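PDB 7P18: 3-oxosteroid 1-dehydrogenase from Sterolibacterium denitrificans, which probably catalyses the FAD-dependent desaturation of 3-oxosteroids at the C1-C2 bond, passing the electrons on to an acceptor. Local coordinates for residues Tyr118-Pro123 with Gly459-Asp464; Glu340-Gly345 with Arg465-Tyr470; Leu88-Ser93 with Met547-Arg552. All blocks are in the same frame, centred on the assembly; numbering follows the deposited sequence.

Interaction 1. Residues Tyr118-Pro123 with Gly459-Asp464; sequences YYQHLP and GGNVFD
The rings of Tyr118 and Phe463 meet obliquely, with centroids 4.6 Å apart and planes inclined by 48°. The nearest approach is 3.3 Å, between Tyr118 CE1 and Phe463 CE1, while Phe463 CZ sits above one face of the tyrosine, displaced toward the rim. Phe463 CG is anti to the backbone N (chi1 167°), a torsion that directs it from the first turn of helix 462-466 toward the tyrosine. Replacing Tyr118 by an alanine would probably uncover this side of the Phe463 ring and leave the hydroxyl of Tyr363 without its phenolic partner, Tyr118 OH.

Gln120 follows a different path. Its chain is bent at chi2 (-64°) and passes Val462 at about a right angle, with OE1 3.6 Å from Val462 CG2. NE2 turns back to the carbonyl oxygens of Asp117 and Lys126, which helps to fix the amide. Asn461 is the N-cap of the helix: OD1 accepts from Asp464 N at 3.1 Å, the donor lying above the carbonyl plane, and more weakly from Phe463 N. A water links the backbone of 118-123 to the Asn461 side chain, donating to Tyr118 O (3.0 Å), accepting from Gln120 N, and donating weakly to Asn461 OD1.

The chemistry is thus divided: an apolar ring pair on one side, a water-mediated polar seam on the other. Since the Tyr118 side chain comes within about 4 Å of the bound androstadienedione, the capped helix start backs a residue standing beside the steroid.

Interaction 2. Residues Glu340-Gly345 with Arg465-Tyr470; sequences ERNLPG and RYYGDY
Tyr467 is the first residue of 465-470 to press firmly on the 340-345 loop, its CB lying 3.6 Å from Asn342 CB. Asn342 ND2 lies off the edge of the tyrosine ring, near its plane, and comes closest to Tyr467 CB, at 3.7 Å; the amide plane is turned almost perpendicular to the ring, at 85°. ND2 is hydrogen-bonded to Asp464 O, one turn back in the helix. Over the centre of the Tyr467 ring lies CD2 of the preceding Tyr466, whose own ring stacks on His170, and Tyr467 OH is hydrogen-bonded to the hydroxyl of Tyr115, a residue lining the androstadienedione pocket.

The carbonyl of Tyr467 is wedged among carbon atoms: its O is 3.5 Å from Asn342 CB and 3.4 Å from Leu343 CD2, and this buried oxygen has no hydrogen-bonding partner in the model. Leu343 CG, anti to the carbonyl carbon of its own residue (chi1 -69°), is brought against the same oxygen. At Gly468 the CA traces come closest, its CA 4.6 Å from Leu343 CA and 3.8 Å from Asn342 O. Asp469 then crosses Pro344 at about a right angle, CB resting 3.8 Å from Pro344 CD. The Asp469 carboxylate is held by Tyr395 OH at OD2 and Asn471 ND2 at OD1.

The contact joins the chain leaving helix 462-466 to the connection between strands 335-336 and 347-349. Helix 166-174 covers it through Leu173, which touches both Leu343 and Tyr467, while helix 363-377 packs against Arg341 in the same loop.

Interaction 3. Residues Leu88-Ser93 with Met547-Arg552; sequences LAYLES and MTFGFR
Arg552 NH1 serves two acceptors on the crossing helix, Ser93 OG at 2.8 Å and Glu92 OE1 at 3.1 Å, the latter bond forming part of a salt bridge. OE1 is approached from above the carboxylate plane, 59° out of it, and the carboxylate and guanidinium are inclined to each other. A water backs the pair, donating to Glu92 OE1 (2.7 Å) and accepting from Arg552 NH2 (3.0 Å). With Asp507 as a second salt-bridge partner at NH2 and Lys506 O at NE, five polar partners grip the guanidinium. Ala89 CB lies over the centre of one face, 3.6 Å from Arg552 CZ, and chi3 (63°) bends the chain to bring NE beneath this methyl.

The hydroxyls of Thr548 and Tyr90 are satisfied by backbone carbonyls: Thr548 OG1 binds Gly544 O in its own helix and Tyr90 OH binds Trp54 O. Their remaining atoms pack, Thr548 CG2 against Ser93 CB at 3.6 Å and Phe549 CE2 against Tyr90 CD1 at 3.9 Å.

The helices cross nearly perpendicularly, at 88° with their axes 9.6 Å apart, so the contact is compact. Apolar packing at Tyr90, Thr548 and Phe549 gives way to a charged margin where two carboxylates, Glu92 and Asp507, flank the single arginine charge and would probably stabilise it, and the dense bonding is likely to hold the guanidinium in one orientation.

Overall arrangement
From the N terminus, helix 84-104 supplies the first segment, 88-93, and its partner 547-552 arrives only in the last helix, so interaction 3 closes the longest loop and encloses the other two. Inside it, 118-123 waits for 459-464 and 340-345 for 465-470; because these segments alternate, interactions 1 and 2 cross. Their second segments are consecutive and share helix 462-466, thereby tying it to the loop before strand 131-138 and to that before strand 347-349. The two also touch through Arg465 NH1 and Gly459 O. Interaction 3 stands apart, its nearest atoms about 10 Å from interaction 1 and about 17 Å from interaction 2, joining two helices near the FAD.

Interaction 1. Residues Tyr118-Pro123 with Gly459-Asp464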
# COMPACT_ATOMS: atom_id res chain seq x y z
N TYR A 118 -6.86 -10.63 6.54
CA TYR A 118 -6.40 -9.92 7.76
C TYR A 118 -7.31 -10.14 8.96
O TYR A 118 -6.89 -9.84 10.07
CB TYR A 118 -6.20 -8.44 7.43
CG TYR A 118 -4.93 -8.15 6.65
CD1 TYR A 118 -4.14 -9.14 6.08
CD2 TYR A 118 -4.52 -6.84 6.48
CE1 TYR A 118 -3.00 -8.84 5.35
CE2 TYR A 118 -3.38 -6.52 5.77
CZ TYR A 118 -2.60 -7.52 5.22
OH TYR A 118 -1.49 -7.15 4.51
N TYR A 119 -8.59 -10.48 8.77
CA TYR A 119 -9.57 -10.55 9.87
C TYR A 119 -10.07 -11.99 10.00
O TYR A 119 -11.17 -12.33 9.52
CB TYR A 119 -10.75 -9.59 9.63
CG TYR A 119 -10.39 -8.14 9.39
CD1 TYR A 119 -9.63 -7.40 10.30
CD2 TYR A 119 -10.86 -7.49 8.27
CE1 TYR A 119 -9.32 -6.07 10.04
CE2 TYR A 119 -10.56 -6.16 8.02
CZ TYR A 119 -9.83 -5.43 8.94
OH TYR A 119 -9.58 -4.12 8.65
N GLN A 120 -9.25 -12.87 10.58
CA GLN A 120 -9.57 -14.31 10.62
C GLN A 120 -10.79 -14.52 11.53
O GLN A 120 -11.46 -15.56 11.39
CB GLN A 120 -8.36 -15.10 11.12
CG GLN A 120 -7.25 -15.18 10.09
CD GLN A 120 -7.64 -15.93 8.84
OE1 GLN A 120 -8.11 -17.04 8.92
NE2 GLN A 120 -7.48 -15.28 7.68
N HIS A 121 -11.08 -13.59 12.44
CA HIS A 121 -12.25 -13.69 13.35
C HIS A 121 -13.57 -13.35 12.64
O HIS A 121 -14.60 -13.54 13.26
CB HIS A 121 -12.05 -12.79 14.54
CG HIS A 121 -11.85 -11.36 14.16
ND1 HIS A 121 -10.58 -10.85 13.81
CD2 HIS A 121 -12.73 -10.34 14.00
CE1 HIS A 121 -10.71 -9.56 13.53
NE2 HIS A 121 -12.01 -9.23 13.60
N LEU A 122 -13.56 -12.76 11.45
CA LEU A 122 -14.82 -12.37 10.76
C LEU A 122 -15.36 -13.54 9.96
O LEU A 122 -14.60 -14.35 9.41
CB LEU A 122 -14.57 -11.15 9.87
CG LEU A 122 -14.36 -9.84 10.61
CD1 LEU A 122 -14.30 -8.69 9.62
CD2 LEU A 122 -15.44 -9.57 11.68
N PRO A 123 -16.68 -13.66 9.79
CA PRO A 123 -17.23 -14.73 8.98
C PRO A 123 -16.82 -14.53 7.53
O PRO A 123 -16.70 -13.39 7.11
CB PRO A 123 -18.75 -14.61 9.16
CG PRO A 123 -18.92 -13.14 9.46
CD PRO A 123 -17.71 -12.75 10.31
N GLY A 459 0.06 -13.47 17.98
CA GLY A 459 0.30 -14.84 17.48
C GLY A 459 -0.90 -15.75 17.69
O GLY A 459 -0.76 -16.98 17.44
N GLY A 460 -2.06 -15.21 18.08
CA GLY A 460 -3.27 -16.01 18.38
C GLY A 460 -4.07 -16.44 17.16
O GLY A 460 -5.13 -17.06 17.32
N ASN A 461 -3.64 -16.12 15.95
CA ASN A 461 -4.34 -16.52 14.72
C ASN A 461 -3.33 -16.67 13.59
O ASN A 461 -2.21 -16.21 13.77
CB ASN A 461 -5.44 -15.50 14.38
CG ASN A 461 -4.85 -14.18 13.98
OD1 ASN A 461 -4.30 -14.03 12.88
ND2 ASN A 461 -4.92 -13.22 14.88
N VAL A 462 -3.74 -17.25 12.45
CA VAL A 462 -2.82 -17.61 11.33
C VAL A 462 -2.29 -16.36 10.63
O VAL A 462 -1.21 -16.44 10.07
CB VAL A 462 -3.45 -18.59 10.34
CG1 VAL A 462 -3.74 -19.91 11.04
CG2 VAL A 462 -4.69 -18.02 9.65
N PHE A 463 -3.00 -15.23 10.66
CA PHE A 463 -2.46 -14.00 10.04
C PHE A 463 -1.22 -13.57 10.82
O PHE A 463 -0.14 -13.40 10.22
CB PHE A 463 -3.49 -12.86 9.95
CG PHE A 463 -2.82 -11.57 9.63
CD1 PHE A 463 -2.32 -11.31 8.36
CD2 PHE A 463 -2.53 -10.68 10.64
CE1 PHE A 463 -1.62 -10.15 8.10
CE2 PHE A 463 -1.82 -9.52 10.37
CZ PHE A 463 -1.39 -9.25 9.11
N ASP A 464 -1.35 -13.40 12.13
CA ASP A 464 -0.21 -13.00 13.01
C ASP A 464 0.98 -13.93 12.76
O ASP A 464 2.11 -13.45 12.53
CB ASP A 464 -0.57 -13.07 14.49
CG ASP A 464 -1.53 -12.03 15.02
OD1 ASP A 464 -2.27 -11.48 14.22
OD2 ASP A 464 -1.59 -11.90 16.24
O HOH W 1 -6.66 -12.28 11.87

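Interaction 2. Residues Glu340-Gly345 with Arg465-Tyr470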
# COMPACT_ATOMS: atom_id res chain seq x y z
N GLU A 340 7.55 -6.96 9.84
CA GLU A 340 8.65 -7.30 10.79
C GLU A 340 8.15 -7.23 12.23
O GLU A 340 8.76 -7.89 13.11
CB GLU A 340 9.85 -6.36 10.61
CG GLU A 340 10.36 -6.29 9.20
CD GLU A 340 9.85 -5.09 8.43
OE1 GLU A 340 8.59 -4.90 8.36
OE2 GLU A 340 10.69 -4.37 7.85
N ARG A 341 7.08 -6.49 12.51
CA ARG A 341 6.52 -6.39 13.88
C ARG A 341 6.01 -7.76 14.37
O ARG A 341 5.91 -7.95 15.60
CB ARG A 341 5.37 -5.37 13.97
CG ARG A 341 5.77 -3.94 13.64
CD ARG A 341 4.55 -3.03 13.50
NE ARG A 341 3.93 -3.19 12.20
CZ ARG A 341 2.78 -3.85 11.97
NH1 ARG A 341 2.10 -4.39 12.95
NH2 ARG A 341 2.30 -3.90 10.74
N ASN A 342 5.67 -8.66 13.48
CA ASN A 342 5.11 -10.00 13.84
C ASN A 342 6.22 -10.89 14.40
O ASN A 342 5.89 -11.94 15.03
CB ASN A 342 4.46 -10.71 12.66
CG ASN A 342 3.22 -10.00 12.14
OD1 ASN A 342 3.21 -8.78 12.06
ND2 ASN A 342 2.25 -10.78 11.68
N LEU A 343 7.47 -10.53 14.17
CA LEU A 343 8.65 -11.34 14.59
C LEU A 343 8.78 -11.37 16.11
O LEU A 343 8.35 -10.46 16.83
CB LEU A 343 9.91 -10.84 13.89
CG LEU A 343 9.93 -11.12 12.39
CD1 LEU A 343 11.05 -10.33 11.73
CD2 LEU A 343 10.10 -12.59 12.11
N PRO A 344 9.31 -12.48 16.66
CA PRO A 344 9.33 -12.67 18.11
C PRO A 344 10.45 -11.90 18.82
O PRO A 344 11.55 -11.92 18.34
CB PRO A 344 9.51 -14.21 18.21
CG PRO A 344 10.34 -14.54 17.06
CD PRO A 344 9.81 -13.65 15.94
N GLY A 345 10.11 -11.23 19.92
CA GLY A 345 11.07 -10.52 20.78
C GLY A 345 10.96 -8.99 20.68
O GLY A 345 11.82 -8.33 21.26
N ARG A 465 0.74 -15.23 12.73
CA ARG A 465 1.83 -16.25 12.67
C ARG A 465 2.46 -16.30 11.29
O ARG A 465 3.59 -16.77 11.20
CB ARG A 465 1.28 -17.62 13.08
CG ARG A 465 0.81 -17.66 14.52
CD ARG A 465 0.56 -19.05 15.03
NE ARG A 465 -0.53 -19.76 14.41
CZ ARG A 465 -1.78 -19.82 14.87
NH1 ARG A 465 -2.16 -19.13 15.94
NH2 ARG A 465 -2.68 -20.57 14.24
N TYR A 466 1.81 -15.79 10.24
CA TYR A 466 2.36 -15.80 8.87
C TYR A 466 3.76 -15.16 8.84
O TYR A 466 4.61 -15.62 8.08
CB TYR A 466 1.41 -15.10 7.90
CG TYR A 466 1.82 -15.14 6.45
CD1 TYR A 466 1.96 -16.33 5.74
CD2 TYR A 466 2.07 -13.97 5.76
CE1 TYR A 466 2.35 -16.34 4.41
CE2 TYR A 466 2.45 -13.96 4.43
CZ TYR A 466 2.59 -15.15 3.75
OH TYR A 466 2.94 -15.05 2.43
N TYR A 467 3.96 -14.06 9.57
CA TYR A 467 5.23 -13.30 9.60
C TYR A 467 5.95 -13.52 10.93
O TYR A 467 6.86 -12.74 11.23
CB TYR A 467 4.93 -11.83 9.30
CG TYR A 467 4.71 -11.50 7.84
CD1 TYR A 467 5.58 -11.91 6.83
CD2 TYR A 467 3.63 -10.72 7.47
CE1 TYR A 467 5.37 -11.57 5.50
CE2 TYR A 467 3.41 -10.36 6.14
CZ TYR A 467 4.26 -10.82 5.15
OH TYR A 467 3.99 -10.43 3.88
N GLY A 468 5.56 -14.52 11.72
CA GLY A 468 6.37 -15.00 12.86
C GLY A 468 7.59 -15.80 12.38
O GLY A 468 7.78 -15.96 11.16
N ASP A 469 8.40 -16.28 13.31
CA ASP A 469 9.57 -17.14 13.02
C ASP A 469 9.12 -18.59 13.25
O ASP A 469 8.82 -18.94 14.39
CB ASP A 469 10.77 -16.75 13.88
CG ASP A 469 12.05 -17.53 13.59
OD1 ASP A 469 11.97 -18.66 13.03
OD2 ASP A 469 13.09 -16.98 13.92
N TYR A 470 8.94 -19.31 12.15
CA TYR A 470 8.72 -20.78 12.00
C TYR A 470 9.39 -21.57 13.14
O TYR A 470 8.75 -22.44 13.77
CB TYR A 470 9.24 -21.12 10.60
CG TYR A 470 9.47 -22.57 10.29
CD1 TYR A 470 8.41 -23.40 9.98
CD2 TYR A 470 10.75 -23.10 10.23
CE1 TYR A 470 8.60 -24.73 9.64
CE2 TYR A 470 10.97 -24.42 9.89
CZ TYR A 470 9.89 -25.25 9.60
OH TYR A 470 10.07 -26.56 9.28

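Interaction 3. Residues Leu88-Ser93 with Met547-Arg552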
# COMPACT_ATOMS: atom_id res chain seq x y z
N LEU A 88 -21.00 -5.67 -4.03
CA LEU A 88 -21.37 -6.69 -5.05
C LEU A 88 -20.54 -6.47 -6.30
O LEU A 88 -20.02 -7.43 -6.87
CB LEU A 88 -22.87 -6.61 -5.38
CG LEU A 88 -23.81 -6.85 -4.19
CD1 LEU A 88 -25.25 -6.52 -4.58
CD2 LEU A 88 -23.69 -8.27 -3.68
N ALA A 89 -20.43 -5.21 -6.73
CA ALA A 89 -19.71 -4.84 -7.96
C ALA A 89 -18.22 -5.21 -7.84
O ALA A 89 -17.61 -5.72 -8.82
CB ALA A 89 -19.92 -3.39 -8.24
N TYR A 90 -17.63 -4.98 -6.67
CA TYR A 90 -16.19 -5.31 -6.43
C TYR A 90 -15.99 -6.82 -6.61
O TYR A 90 -15.06 -7.27 -7.29
CB TYR A 90 -15.70 -4.85 -5.06
CG TYR A 90 -14.24 -5.18 -4.89
CD1 TYR A 90 -13.28 -4.46 -5.59
CD2 TYR A 90 -13.81 -6.23 -4.11
CE1 TYR A 90 -11.92 -4.75 -5.47
CE2 TYR A 90 -12.46 -6.55 -4.01
CZ TYR A 90 -11.52 -5.80 -4.70
OH TYR A 90 -10.18 -6.06 -4.60
N LEU A 91 -16.84 -7.62 -5.99
CA LEU A 91 -16.71 -9.09 -6.01
C LEU A 91 -17.00 -9.63 -7.41
O LEU A 91 -16.31 -10.59 -7.83
CB LEU A 91 -17.62 -9.68 -4.95
CG LEU A 91 -17.29 -9.28 -3.53
CD1 LEU A 91 -18.34 -9.81 -2.55
CD2 LEU A 91 -15.90 -9.73 -3.10
N GLU A 92 -17.94 -9.03 -8.13
CA GLU A 92 -18.22 -9.39 -9.53
C GLU A 92 -16.99 -9.14 -10.40
O GLU A 92 -16.60 -10.04 -11.15
CB GLU A 92 -19.41 -8.58 -10.07
CG GLU A 92 -19.71 -8.89 -11.53
CD GLU A 92 -20.81 -8.09 -12.18
OE1 GLU A 92 -21.21 -7.08 -11.61
OE2 GLU A 92 -21.28 -8.50 -13.21
N SER A 93 -16.39 -7.95 -10.31
CA SER A 93 -15.42 -7.45 -11.32
C SER A 93 -13.97 -7.77 -10.97
O SER A 93 -13.19 -7.89 -11.89
CB SER A 93 -15.62 -5.99 -11.57
OG SER A 93 -16.91 -5.74 -12.08
N MET A 547 -7.70 -0.94 -9.21
CA MET A 547 -7.75 -1.57 -10.54
C MET A 547 -9.16 -2.06 -10.87
O MET A 547 -9.53 -1.96 -12.05
CB MET A 547 -6.67 -2.66 -10.68
CG MET A 547 -5.25 -2.01 -10.98
SD MET A 547 -4.09 -3.05 -11.77
CE MET A 547 -4.05 -4.47 -10.69
N THR A 548 -9.93 -2.57 -9.91
CA THR A 548 -11.26 -3.17 -10.20
C THR A 548 -12.23 -2.04 -10.59
O THR A 548 -12.91 -2.17 -11.60
CB THR A 548 -11.78 -4.01 -9.03
OG1 THR A 548 -10.88 -5.09 -8.78
CG2 THR A 548 -13.19 -4.50 -9.33
N PHE A 549 -12.23 -0.91 -9.88
CA PHE A 549 -13.11 0.22 -10.24
C PHE A 549 -12.57 0.92 -11.50
O PHE A 549 -13.38 1.47 -12.24
CB PHE A 549 -13.45 1.07 -9.02
CG PHE A 549 -14.44 0.38 -8.12
CD1 PHE A 549 -15.76 0.23 -8.50
CD2 PHE A 549 -14.03 -0.23 -6.94
CE1 PHE A 549 -16.66 -0.45 -7.69
CE2 PHE A 549 -14.92 -0.94 -6.16
CZ PHE A 549 -16.23 -1.05 -6.53
N GLY A 550 -11.27 0.86 -11.78
CA GLY A 550 -10.72 1.35 -13.06
C GLY A 550 -11.31 0.57 -14.22
O GLY A 550 -11.78 1.20 -15.19
N PHE A 551 -11.32 -0.74 -14.09
CA PHE A 551 -11.94 -1.71 -15.05
C PHE A 551 -13.43 -1.37 -15.22
O PHE A 551 -13.89 -1.24 -16.40
CB PHE A 551 -11.65 -3.10 -14.51
CG PHE A 551 -12.12 -4.26 -15.36
CD1 PHE A 551 -11.37 -4.68 -16.46
CD2 PHE A 551 -13.26 -4.98 -15.02
CE1 PHE A 551 -11.76 -5.79 -17.20
CE2 PHE A 551 -13.63 -6.10 -15.74
CZ PHE A 551 -12.92 -6.48 -16.86
N ARG A 552 -14.18 -1.27 -14.13
CA ARG A 552 -15.64 -0.93 -14.17
C ARG A 552 -15.87 0.46 -14.79
O ARG A 552 -16.85 0.59 -15.52
CB ARG A 552 -16.31 -1.08 -12.82
CG ARG A 552 -16.38 -2.52 -12.29
CD ARG A 552 -17.31 -2.65 -11.10
NE ARG A 552 -18.69 -2.32 -11.45
CZ ARG A 552 -19.65 -3.20 -11.80
NH1 ARG A 552 -19.42 -4.50 -11.82
NH2 ARG A 552 -20.87 -2.75 -12.09
O HOH W 2 -22.57 -5.13 -12.93